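Side-chain contacts in protein Pcdhgb2 (Mus musculus, PDB 5SZR), which is probably a calcium-dependent neuronal cell-adhesion protein that may help establish specific connections in the brain, here represented by its extracellular cadherin domains 3 to 6: residues A[134-139]-A[143-148]; A[326-331]-A[336-341]. One frame throughout, in Å; residues are numbered along the deposited sequence.

Interaction 1 of 2, residues A[134-139]-A[143-148]; sequences TRDRDS and GDVYCH. With CA (calcium ion), chain L; CA (calcium ion), chain K.
Segments 134-139 and 143-148 run in roughly opposite directions, 153° apart end to end, and draw together from Thr134 and Val145 to Asp138 and Gly143, where the CA atoms stand 4.5 Å apart. At that end a weak hydrogen bond joins Gly143 N to Ser139 O, and Gly143 CA also directs a CH toward Asp138 O. Asp136 swings its carboxylate away from its own backbone N (chi1 -166°), across Val145, whose CG2 lies 3.5 Å from Asp136 OD2. Both Asp136 oxygens bind one calcium ion, each at 2.8 Å, while the anti lone pair of OD1 also accepts Asp138 N in an Asx turn that ties the two aspartates together. The Asp138 carboxylate bridges two calcium ions, OD2 holding the one shared with Asp136 and OD1 the second at 2.5 Å. At the wider end, Thr134 CG2 meets Cys147 SG at 3.4 Å, and a water links Thr134 OG1 to Val145 O. Asn104, Cys106, Asn142 and Asp189 complete the shared calcium's shell; Glu16, Glu73, Asp102, Glu103 and Asp105 complete the other. Asp136-Arg137-Asp138 is thus the DXD motif of a cadherin repeat, at the calcium-bound junction with the preceding repeat.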
ATOM      1  N   THR A 134      35.647  -5.127 -12.541  1.00 65.78           N
ATOM      2  CA  THR A 134      36.541  -5.655 -11.518  1.00 66.14           C
ATOM      3  C   THR A 134      37.990  -5.349 -11.864  1.00 66.18           C
ATOM      4  O   THR A 134      38.388  -5.402 -13.032  1.00 67.38           O
ATOM      5  CB  THR A 134      36.374  -7.166 -11.340  1.00 65.87           C
ATOM      6  OG1 THR A 134      36.853  -7.847 -12.508  1.00 66.04           O
ATOM      7  CG2 THR A 134      34.921  -7.507 -11.129  1.00 66.27           C
ATOM      8  N   ARG A 135      38.769  -5.028 -10.837  1.00 67.01           N
ATOM      9  CA  ARG A 135      40.213  -4.900 -10.942  1.00 72.36           C
ATOM     10  C   ARG A 135      40.875  -5.824  -9.929  1.00 70.15           C
ATOM     11  O   ARG A 135      40.284  -6.164  -8.900  1.00 70.20           O
ATOM     12  CB  ARG A 135      40.668  -3.451 -10.711  1.00 78.98           C
ATOM     13  CG  ARG A 135      40.453  -2.532 -11.904  1.00 82.41           C
ATOM     14  CD  ARG A 135      41.270  -1.252 -11.773  1.00 87.44           C
ATOM     15  NE  ARG A 135      40.756  -0.375 -10.726  1.00 91.45           N
ATOM     16  CZ  ARG A 135      39.916   0.633 -10.944  1.00 94.51           C
ATOM     17  NH1 ARG A 135      39.491   1.378  -9.931  1.00 95.49           N
ATOM     18  NH2 ARG A 135      39.499   0.895 -12.177  1.00 95.29           N
ATOM     19  N   ASP A 136      42.102  -6.242 -10.235  1.00 68.27           N
ATOM     20  CA  ASP A 136      42.902  -7.025  -9.294  1.00 67.11           C
ATOM     21  C   ASP A 136      44.366  -6.825  -9.646  1.00 66.71           C
ATOM     22  O   ASP A 136      44.793  -7.185 -10.748  1.00 64.34           O
ATOM     23  CB  ASP A 136      42.527  -8.505  -9.338  1.00 68.13           C
ATOM     24  CG  ASP A 136      43.074  -9.286  -8.151  1.00 70.72           C
ATOM     25  OD1 ASP A 136      44.303  -9.249  -7.910  1.00 69.38           O
ATOM     26  OD2 ASP A 136      42.267  -9.937  -7.450  1.00 72.04           O
ATOM     27  N   ARG A 137      45.131  -6.259  -8.713  1.00 65.63           N
ATOM     28  CA  ARG A 137      46.498  -5.848  -8.997  1.00 67.48           C
ATOM     29  C   ARG A 137      47.456  -7.022  -9.147  1.00 70.59           C
ATOM     30  O   ARG A 137      48.576  -6.820  -9.626  1.00 72.91           O
ATOM     31  CB  ARG A 137      46.991  -4.904  -7.898  1.00 69.39           C
ATOM     32  CG  ARG A 137      46.136  -3.648  -7.725  1.00 70.65           C
ATOM     33  CD  ARG A 137      46.813  -2.670  -6.786  1.00 75.18           C
ATOM     34  NE  ARG A 137      48.217  -2.491  -7.158  1.00 80.55           N
ATOM     35  CZ  ARG A 137      49.140  -1.938  -6.377  1.00 83.82           C
ATOM     36  NH1 ARG A 137      50.391  -1.827  -6.806  1.00 84.72           N
ATOM     37  NH2 ARG A 137      48.818  -1.501  -5.166  1.00 85.53           N
ATOM     38  N   ASP A 138      47.050  -8.232  -8.761  1.00 71.09           N
ATOM     39  CA  ASP A 138      47.889  -9.411  -8.888  1.00 72.22           C
ATOM     40  C   ASP A 138      47.907  -9.909 -10.332  1.00 74.87           C
ATOM     41  O   ASP A 138      47.135  -9.461 -11.187  1.00 68.44           O
ATOM     42  CB  ASP A 138      47.407 -10.522  -7.955  1.00 72.57           C
ATOM     43  CG  ASP A 138      47.615 -10.185  -6.492  1.00 74.25           C
ATOM     44  OD1 ASP A 138      48.587  -9.467  -6.185  1.00 74.25           O
ATOM     45  OD2 ASP A 138      46.805 -10.635  -5.650  1.00 75.84           O
ATOM     46  N   SER A 139      48.808 -10.855 -10.595  1.00 75.51           N
ATOM     47  CA  SER A 139      48.971 -11.474 -11.902  1.00 78.29           C
ATOM     48  C   SER A 139      48.382 -12.879 -11.908  1.00 79.68           C
ATOM     49  O   SER A 139      48.149 -13.487 -10.860  1.00 77.91           O
ATOM     50  CB  SER A 139      50.452 -11.546 -12.301  1.00 81.87           C
ATOM     51  OG  SER A 139      51.026 -10.256 -12.413  1.00 82.48           O
ATOM     52  N   GLY A 143      45.056 -12.741  -9.942  1.00 80.30           N
ATOM     53  CA  GLY A 143      44.335 -11.605 -10.472  1.00 77.71           C
ATOM     54  C   GLY A 143      43.090 -11.936 -11.264  1.00 77.85           C
ATOM     55  O   GLY A 143      42.440 -11.022 -11.782  1.00 74.83           O
ATOM     56  N   ASP A 144      42.735 -13.213 -11.382  1.00 81.14           N
ATOM     57  CA  ASP A 144      41.551 -13.630 -12.126  1.00 83.23           C
ATOM     58  C   ASP A 144      40.347 -13.570 -11.190  1.00 82.61           C
ATOM     59  O   ASP A 144      40.239 -14.373 -10.257  1.00 83.64           O
ATOM     60  CB  ASP A 144      41.743 -15.034 -12.691  1.00 87.91           C
ATOM     61  CG  ASP A 144      40.960 -15.260 -13.969  1.00 91.87           C
ATOM     62  OD1 ASP A 144      40.964 -14.361 -14.837  1.00 91.39           O
ATOM     63  OD2 ASP A 144      40.343 -16.337 -14.106  1.00 97.78           O
ATOM     64  N   VAL A 145      39.442 -12.623 -11.442  1.00 80.07           N
ATOM     65  CA  VAL A 145      38.307 -12.356 -10.566  1.00 78.08           C
ATOM     66  C   VAL A 145      37.018 -12.758 -11.269  1.00 81.09           C
ATOM     67  O   VAL A 145      36.883 -12.622 -12.490  1.00 81.83           O
ATOM     68  CB  VAL A 145      38.256 -10.870 -10.152  1.00 72.40           C
ATOM     69  CG1 VAL A 145      37.136 -10.621  -9.139  1.00 70.39           C
ATOM     70  CG2 VAL A 145      39.588 -10.430  -9.596  1.00 69.61           C
ATOM     71  N   TYR A 146      36.063 -13.253 -10.485  1.00 83.60           N
ATOM     72  CA  TYR A 146      34.725 -13.548 -10.975  1.00 85.96           C
ATOM     73  C   TYR A 146      33.698 -13.110  -9.942  1.00 84.73           C
ATOM     74  O   TYR A 146      33.941 -13.175  -8.733  1.00 84.43           O
ATOM     75  CB  TYR A 146      34.555 -15.034 -11.302  1.00 92.39           C
ATOM     76  CG  TYR A 146      35.342 -15.461 -12.518  1.00 98.00           C
ATOM     77  CD1 TYR A 146      34.764 -15.456 -13.781  1.00 99.80           C
ATOM     78  CD2 TYR A 146      36.669 -15.854 -12.406  1.00101.57           C
ATOM     79  CE1 TYR A 146      35.484 -15.843 -14.898  1.00103.45           C
ATOM     80  CE2 TYR A 146      37.396 -16.243 -13.513  1.00104.31           C
ATOM     81  CZ  TYR A 146      36.801 -16.236 -14.756  1.00105.33           C
ATOM     82  OH  TYR A 146      37.522 -16.618 -15.862  1.00107.59           O
ATOM     83  N   CYS A 147      32.546 -12.660 -10.433  1.00 82.53           N
ATOM     84  CA  CYS A 147      31.504 -12.088  -9.599  1.00 81.22           C
ATOM     85  C   CYS A 147      30.254 -12.954  -9.612  1.00 83.51           C
ATOM     86  O   CYS A 147      30.005 -13.725 -10.543  1.00 85.77           O
ATOM     87  CB  CYS A 147      31.134 -10.681 -10.067  1.00 80.00           C
ATOM     88  SG  CYS A 147      32.438  -9.478  -9.914  1.00 81.67           S
ATOM     89  N   HIS A 148      29.463 -12.801  -8.554  1.00 83.52           N
ATOM     90  CA  HIS A 148      28.131 -13.379  -8.476  1.00 84.12           C
ATOM     91  C   HIS A 148      27.326 -12.553  -7.485  1.00 79.14           C
ATOM     92  O   HIS A 148      27.883 -11.803  -6.678  1.00 77.80           O
ATOM     93  CB  HIS A 148      28.166 -14.858  -8.067  1.00 90.09           C
ATOM     94  CG  HIS A 148      28.616 -15.088  -6.658  1.00 93.95           C
ATOM     95  ND1 HIS A 148      29.617 -14.349  -6.065  1.00 93.95           N
ATOM     96  CD2 HIS A 148      28.199 -15.975  -5.723  1.00 98.04           C
ATOM     97  CE1 HIS A 148      29.802 -14.775  -4.828  1.00 97.14           C
ATOM     98  NE2 HIS A 148      28.953 -15.759  -4.595  1.00100.86           N
TER
HETATM   99 CA    CA L 709      44.301 -11.134  -5.873  1.00 63.32          CA
HETATM  100 CA    CA K 708      50.964  -9.859  -5.588  1.00 62.89          CA
HETATM  101  O   HOH W   1      35.681 -10.054 -13.089  1.00 66.96           O

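Interaction 2 of 2, residues A[326-331]-A[336-341]; sequences LYPTLE and ALFDMV
Pro328 meets both Ala336 and Phe338 across this contact, which is built mainly from apolar side chains. The proline follows a cis peptide bond, and its CB points toward strand 335-342. Its CG lies 3.7 Å from Ala336 CB, and its CB comes equally close to Phe338 CZ. The phenylalanine takes a first torsion of -55°, placing CG beside its own backbone N and opposite the carbonyl carbon; from there the ring reaches back to the proline and presents its far edge, CZ foremost, with CE2 next at 4.1 Å from Pro328 CG. Pro328 CG lies in the ring plane, so this is an edge contact and not a CH-pi stack on the face. The two side chains meet at about a right angle. Tyr327 extends its ring with CG trans to the backbone N (chi1 -179°); one face is covered near its rim by Pro328 CB, 4.0 Å above the plane, and its hydroxyl oxygen comes no nearer than 4.5 Å to Phe338 CE1, again at the phenylalanine's edge. Ala336 CB is bordered by the backbone carbonyl oxygen Thr329 O at 3.8 Å and, more loosely, by Leu330 CD2 at 4.2 Å. Outside the pair, Tyr327 and Phe338 both touch Thr352 on strand 350-357, while Leu330 packs on Ala421 and Phe338 on Leu425 of strand 418-428. Leu326 and Tyr327 both face Val355 in a classic beta bulge. The contact joins edge strands of the two sheets where the first strand crosses from one to the other, as in the Greek-key beta sandwich of a cadherin repeat.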
ATOM      1  N   LEU A 326     -63.044  10.339   6.287  1.00 53.06           N
ATOM      2  CA  LEU A 326     -63.715  10.457   4.999  1.00 53.75           C
ATOM      3  C   LEU A 326     -65.205  10.158   5.068  1.00 55.63           C
ATOM      4  O   LEU A 326     -65.960  10.652   4.227  1.00 57.12           O
ATOM      5  CB  LEU A 326     -63.072   9.514   3.976  1.00 52.92           C
ATOM      6  CG  LEU A 326     -61.579   9.715   3.715  1.00 52.12           C
ATOM      7  CD1 LEU A 326     -61.105   8.781   2.614  1.00 50.50           C
ATOM      8  CD2 LEU A 326     -61.293  11.165   3.356  1.00 53.23           C
ATOM      9  N   TYR A 327     -65.635   9.363   6.042  1.00 54.82           N
ATOM     10  CA  TYR A 327     -67.043   9.061   6.260  1.00 53.36           C
ATOM     11  C   TYR A 327     -67.261   8.805   7.750  1.00 54.18           C
ATOM     12  O   TYR A 327     -66.439   8.156   8.390  1.00 56.12           O
ATOM     13  CB  TYR A 327     -67.484   7.846   5.435  1.00 54.61           C
ATOM     14  CG  TYR A 327     -68.952   7.507   5.596  1.00 57.39           C
ATOM     15  CD1 TYR A 327     -69.890   7.938   4.669  1.00 59.82           C
ATOM     16  CD2 TYR A 327     -69.402   6.770   6.689  1.00 56.41           C
ATOM     17  CE1 TYR A 327     -71.232   7.639   4.821  1.00 62.31           C
ATOM     18  CE2 TYR A 327     -70.730   6.471   6.852  1.00 58.14           C
ATOM     19  CZ  TYR A 327     -71.647   6.906   5.913  1.00 60.14           C
ATOM     20  OH  TYR A 327     -72.981   6.605   6.074  1.00 57.08           O
ATOM     21  N   PRO A 328     -68.373   9.307   8.311  1.00 55.81           N
ATOM     22  CA  PRO A 328     -69.405  10.104   7.638  1.00 56.31           C
ATOM     23  C   PRO A 328     -68.945  11.525   7.351  1.00 55.44           C
ATOM     24  O   PRO A 328     -67.934  11.959   7.906  1.00 52.92           O
ATOM     25  CB  PRO A 328     -70.556  10.101   8.645  1.00 58.80           C
ATOM     26  CG  PRO A 328     -69.872   9.960   9.972  1.00 56.86           C
ATOM     27  CD  PRO A 328     -68.711   9.048   9.723  1.00 54.80           C
ATOM     28  N   THR A 329     -69.668  12.226   6.480  1.00 57.06           N
ATOM     29  CA  THR A 329     -69.422  13.648   6.293  1.00 57.45           C
ATOM     30  C   THR A 329     -69.702  14.378   7.598  1.00 59.11           C
ATOM     31  O   THR A 329     -70.727  14.145   8.244  1.00 59.20           O
ATOM     32  CB  THR A 329     -70.302  14.200   5.176  1.00 59.44           C
ATOM     33  OG1 THR A 329     -70.140  13.402   3.997  1.00 57.57           O
ATOM     34  CG2 THR A 329     -69.924  15.638   4.860  1.00 62.39           C
ATOM     35  N   LEU A 330     -68.783  15.246   7.999  1.00 60.87           N
ATOM     36  CA  LEU A 330     -68.914  15.974   9.250  1.00 61.72           C
ATOM     37  C   LEU A 330     -69.384  17.399   8.992  1.00 65.84           C
ATOM     38  O   LEU A 330     -69.065  18.005   7.966  1.00 67.24           O
ATOM     39  CB  LEU A 330     -67.589  16.001  10.016  1.00 60.51           C
ATOM     40  CG  LEU A 330     -66.966  14.654  10.388  1.00 60.31           C
ATOM     41  CD1 LEU A 330     -65.686  14.860  11.194  1.00 60.64           C
ATOM     42  CD2 LEU A 330     -67.949  13.781  11.150  1.00 59.38           C
ATOM     43  N   GLU A 331     -70.158  17.925   9.936  1.00 69.51           N
ATOM     44  CA  GLU A 331     -70.553  19.320   9.902  1.00 75.40           C
ATOM     45  C   GLU A 331     -69.355  20.181  10.290  1.00 76.17           C
ATOM     46  O   GLU A 331     -68.326  19.661  10.729  1.00 75.07           O
ATOM     47  CB  GLU A 331     -71.742  19.550  10.835  1.00 78.21           C
ATOM     48  CG  GLU A 331     -73.036  18.905  10.369  1.00 82.01           C
ATOM     49  CD  GLU A 331     -73.511  19.448   9.037  1.00 89.13           C
ATOM     50  OE1 GLU A 331     -74.252  18.731   8.333  1.00 92.66           O
ATOM     51  OE2 GLU A 331     -73.147  20.593   8.692  1.00 92.86           O
ATOM     52  N   ALA A 336     -71.916  14.457  13.179  1.00 52.36           N
ATOM     53  CA  ALA A 336     -72.753  13.788  12.192  1.00 53.18           C
ATOM     54  C   ALA A 336     -73.988  13.233  12.886  1.00 53.29           C
ATOM     55  O   ALA A 336     -73.932  12.821  14.049  1.00 53.46           O
ATOM     56  CB  ALA A 336     -71.996  12.661  11.469  1.00 52.48           C
ATOM     57  N   LEU A 337     -75.105  13.217  12.168  1.00 55.02           N
ATOM     58  CA  LEU A 337     -76.400  12.884  12.748  1.00 56.27           C
ATOM     59  C   LEU A 337     -76.930  11.583  12.160  1.00 56.48           C
ATOM     60  O   LEU A 337     -77.019  11.437  10.938  1.00 56.81           O
ATOM     61  CB  LEU A 337     -77.404  14.014  12.516  1.00 58.55           C
ATOM     62  CG  LEU A 337     -78.842  13.762  12.980  1.00 60.38           C
ATOM     63  CD1 LEU A 337     -78.869  13.339  14.438  1.00 60.63           C
ATOM     64  CD2 LEU A 337     -79.691  15.000  12.765  1.00 62.27           C
ATOM     65  N   PHE A 338     -77.294  10.650  13.037  1.00 57.82           N
ATOM     66  CA  PHE A 338     -77.931   9.390  12.655  1.00 61.52           C
ATOM     67  C   PHE A 338     -79.158   9.231  13.547  1.00 64.92           C
ATOM     68  O   PHE A 338     -79.039   8.797  14.697  1.00 63.63           O
ATOM     69  CB  PHE A 338     -76.969   8.214  12.807  1.00 60.12           C
ATOM     70  CG  PHE A 338     -75.680   8.382  12.049  1.00 59.60           C
ATOM     71  CD1 PHE A 338     -75.559   7.914  10.751  1.00 59.60           C
ATOM     72  CD2 PHE A 338     -74.594   9.012  12.634  1.00 58.09           C
ATOM     73  CE1 PHE A 338     -74.381   8.070  10.051  1.00 57.92           C
ATOM     74  CE2 PHE A 338     -73.410   9.172  11.940  1.00 57.06           C
ATOM     75  CZ  PHE A 338     -73.303   8.700  10.645  1.00 57.14           C
ATOM     76  N   ASP A 339     -80.336   9.578  13.026  1.00 72.27           N
ATOM     77  CA  ASP A 339     -81.538   9.680  13.846  1.00 77.03           C
ATOM     78  C   ASP A 339     -82.583   8.610  13.548  1.00 81.33           C
ATOM     79  O   ASP A 339     -83.686   8.672  14.101  1.00 86.37           O
ATOM     80  CB  ASP A 339     -82.161  11.074  13.701  1.00 80.87           C
ATOM     81  CG  ASP A 339     -82.507  11.429  12.261  1.00 85.24           C
ATOM     82  OD1 ASP A 339     -82.751  12.625  11.993  1.00 89.80           O
ATOM     83  OD2 ASP A 339     -82.536  10.528  11.396  1.00 85.63           O
ATOM     84  N   MET A 340     -82.281   7.631  12.699  1.00 81.03           N
ATOM     85  CA  MET A 340     -83.260   6.612  12.342  1.00 86.37           C
ATOM     86  C   MET A 340     -82.950   5.253  12.965  1.00 81.99           C
ATOM     87  O   MET A 340     -83.380   4.222  12.439  1.00 83.55           O
ATOM     88  CB  MET A 340     -83.366   6.487  10.822  1.00 94.16           C
ATOM     89  CG  MET A 340     -83.997   7.689  10.125  1.00101.90           C
ATOM     90  SD  MET A 340     -85.807   7.704  10.148  1.00111.90           S
ATOM     91  CE  MET A 340     -86.160   8.567  11.680  1.00113.59           C
ATOM     92  N   VAL A 341     -82.233   5.229  14.085  1.00 75.21           N
ATOM     93  CA  VAL A 341     -81.853   3.972  14.728  1.00 71.14           C
ATOM     94  C   VAL A 341     -83.079   3.350  15.385  1.00 73.38           C
ATOM     95  O   VAL A 341     -83.680   3.958  16.282  1.00 77.08           O
ATOM     96  CB  VAL A 341     -80.722   4.181  15.748  1.00 65.96           C
ATOM     97  CG1 VAL A 341     -80.170   2.837  16.202  1.00 63.17           C
ATOM     98  CG2 VAL A 341     -79.616   5.035  15.144  1.00 61.16           C
TER

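How the interactions relate
Interactions 1 and 2 lie in different cadherin repeats, on opposite sides of the chain's centre, with nearest atoms about 92 Å apart. Both are partly buried, and each links strands assigned to the two different sheets of its repeat. Interaction 1 joins strand 128-135, inside its sheet, to edge strand 145-149 at a junction between repeats; it combines a calcium-binding turn in 134-139 with close packing of Gly143, Val145 and Cys147 against that segment and one water bridge. Interaction 2 joins two edge strands, 324-327 and 335-342, far from the calcium sites, and relies on proline, alanine and aromatic side chains. The loop in 134-139 thus carries metal ligands, whereas that in 326-331 contributes packing.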